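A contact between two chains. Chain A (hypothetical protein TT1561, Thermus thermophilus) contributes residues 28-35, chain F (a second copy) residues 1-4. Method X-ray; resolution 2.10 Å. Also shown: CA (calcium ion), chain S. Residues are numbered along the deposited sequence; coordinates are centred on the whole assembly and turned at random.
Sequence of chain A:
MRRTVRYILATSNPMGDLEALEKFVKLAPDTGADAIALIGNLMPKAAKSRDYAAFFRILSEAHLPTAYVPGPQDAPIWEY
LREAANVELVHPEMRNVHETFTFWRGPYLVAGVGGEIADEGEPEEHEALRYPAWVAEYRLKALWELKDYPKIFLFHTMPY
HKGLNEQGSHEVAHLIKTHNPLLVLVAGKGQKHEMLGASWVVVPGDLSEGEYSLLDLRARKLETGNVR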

# COMPACT_ATOMS: atom_id res chain seq x y z
N ALA A 28 6.18 13.14 -11.29
CA ALA A 28 6.49 12.39 -10.09
C ALA A 28 5.74 11.08 -9.89
O ALA A 28 6.36 10.06 -9.65
CB ALA A 28 6.33 13.30 -8.84
N PRO A 29 4.40 11.08 -10.02
CA PRO A 29 3.72 9.79 -9.81
C PRO A 29 4.09 8.77 -10.87
O PRO A 29 4.23 7.59 -10.59
CB PRO A 29 2.23 10.14 -9.87
CG PRO A 29 2.19 11.60 -9.45
CD PRO A 29 3.42 12.17 -10.18
N ASP A 30 4.24 9.22 -12.11
CA ASP A 30 4.58 8.28 -13.15
C ASP A 30 5.98 7.69 -12.97
O ASP A 30 6.19 6.52 -13.27
CB ASP A 30 4.45 8.93 -14.53
CG ASP A 30 4.70 7.95 -15.65
OD1 ASP A 30 5.66 8.18 -16.41
OD2 ASP A 30 3.96 6.96 -15.77
N THR A 31 6.93 8.47 -12.46
CA THR A 31 8.29 7.94 -12.27
C THR A 31 8.48 7.17 -10.96
O THR A 31 9.36 6.33 -10.86
CB THR A 31 9.36 9.03 -12.31
OG1 THR A 31 9.16 9.94 -11.22
CG2 THR A 31 9.29 9.79 -13.61
N GLY A 32 7.65 7.44 -9.97
CA GLY A 32 7.80 6.77 -8.69
C GLY A 32 8.76 7.52 -7.80
O GLY A 32 9.14 7.02 -6.74
N ALA A 33 9.15 8.72 -8.21
CA ALA A 33 10.07 9.54 -7.41
C ALA A 33 9.67 9.54 -5.94
O ALA A 33 8.47 9.56 -5.63
CB ALA A 33 10.08 10.95 -7.93
N ASP A 34 10.67 9.58 -5.06
CA ASP A 34 10.43 9.59 -3.61
C ASP A 34 10.56 10.98 -3.05
O ASP A 34 10.05 11.28 -1.96
CB ASP A 34 11.41 8.67 -2.91
CG ASP A 34 11.40 7.30 -3.51
OD1 ASP A 34 10.29 6.73 -3.64
OD2 ASP A 34 12.49 6.82 -3.88
N ALA A 35 11.26 11.83 -3.80
CA ALA A 35 11.46 13.20 -3.39
C ALA A 35 11.71 14.10 -4.61
O ALA A 35 11.89 13.61 -5.73
CB ALA A 35 12.59 13.28 -2.44
N MSE F 1 10.91 3.84 -4.62
CA MSE F 1 11.16 2.84 -5.70
C MSE F 1 10.44 3.27 -6.98
O MSE F 1 9.42 3.98 -6.93
CB MSE F 1 10.65 1.46 -5.28
CG MSE F 1 11.37 0.83 -4.07
SE MSE F 1 13.32 0.53 -4.30
CE MSE F 1 13.21 -1.09 -5.40
N ARG F 2 10.97 2.85 -8.13
CA ARG F 2 10.34 3.18 -9.40
C ARG F 2 8.91 2.64 -9.35
O ARG F 2 8.60 1.70 -8.60
CB ARG F 2 11.10 2.54 -10.56
CG ARG F 2 12.50 3.13 -10.83
CD ARG F 2 13.19 2.40 -12.00
NE ARG F 2 14.38 3.09 -12.51
CZ ARG F 2 15.64 2.73 -12.26
NH1 ARG F 2 15.92 1.66 -11.51
NH2 ARG F 2 16.63 3.45 -12.78
N ARG F 3 8.03 3.22 -10.17
CA ARG F 3 6.65 2.80 -10.20
C ARG F 3 6.51 1.39 -10.72
O ARG F 3 5.69 0.61 -10.22
CB ARG F 3 5.83 3.74 -11.09
CG ARG F 3 4.35 3.32 -11.24
CD ARG F 3 3.51 4.36 -12.00
NE ARG F 3 3.90 4.47 -13.40
CZ ARG F 3 3.41 3.71 -14.37
NH1 ARG F 3 2.49 2.79 -14.11
NH2 ARG F 3 3.86 3.86 -15.60
N THR F 4 7.30 1.06 -11.73
CA THR F 4 7.25 -0.25 -12.37
C THR F 4 8.62 -0.92 -12.33
O THR F 4 9.62 -0.28 -12.64
CB THR F 4 6.78 -0.07 -13.86
OG1 THR F 4 5.37 0.18 -13.89
CG2 THR F 4 7.09 -1.28 -14.68
CA CA S . 8.94 5.51 -4.83
O HOH W 1 7.23 7.35 -4.30
O HOH W 2 8.35 4.25 -2.78
O HOH W 3 6.76 4.81 -5.46

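A calcium ion joins the two chains. Chain A gives it Gly A32 O at 2.4 Å from CA and Asp A34 OD1 at 2.2 Å from CA. Chain F gives it both backbone polar atoms of its first residue, the selenomethionine Met F1: Met F1 N lies 2.6 Å from CA, and Met F1 O also lies 2.6 Å from CA. Three waters bring the ligands to seven, with their oxygens at 2.4 to 2.6 Å from CA. The oxygen of water 1 lies 2.9 Å from Ala A33 O and donates a hydrogen bond to it, and so ties the metal site to the loop of chain A.

The shared metal explains two short polar distances. Gly A32 O and Met F1 O are 3.1 Å apart, and neither can donate a proton; both bind the calcium. Asp A34 OD1 and Met F1 N are also 3.1 Å apart as fellow ligands, not as a hydrogen-bonded pair. The other carboxylate oxygen, Asp A34 OD2, accepts a weak hydrogen bond from Met F1 N at 3.5 Å.

Arg F3 makes the second polar anchor. Arg F3 NH2 forms a salt bridge with Asp A30 OD2 at 3.1 Å. Arg F3 NE donates a hydrogen bond to Asp A30 O at 3.1 Å, with an angle of 155° at the hydrogen. One arginine thus holds both the side chain and the backbone of Asp A30. The CA-to-CB bond of Asp A30 points away from chain F, yet the end of its side chain comes nearer. Asp A30 O and Pro A29 O both lie at the edge of the guanidinium, near its plane. The backbone of Arg F3 adds a weak hydrogen bond, from Arg F3 N to Thr A31 O at 3.5 Å.

The helix of chain A ends at Thr A31. Gly A32 follows with positive phi, although Gly A32 N still donates a backbone hydrogen bond to Ala A28 O at 2.9 Å. Glycine suits this place for two reasons. At these backbone angles a CB would jam against the preceding carbonyl oxygen. A CB on Gly A32 would also point toward chain F and clash, 2.5 Å from Arg F3 N and 2.6 Å from Met F1 O. Gly A32 CA sits 3.9 Å from Arg F3 N.

Packing is modest. The two stretches bury 280 Å² in all, and Arg F3 has the largest covered area. Arg F3 CD rests 3.6 Å from Pro A29 O. Arg F2 CA lies 3.6 Å from Thr A31 O. The CA-to-CB bond of Met F1 points away from the chain A stretch.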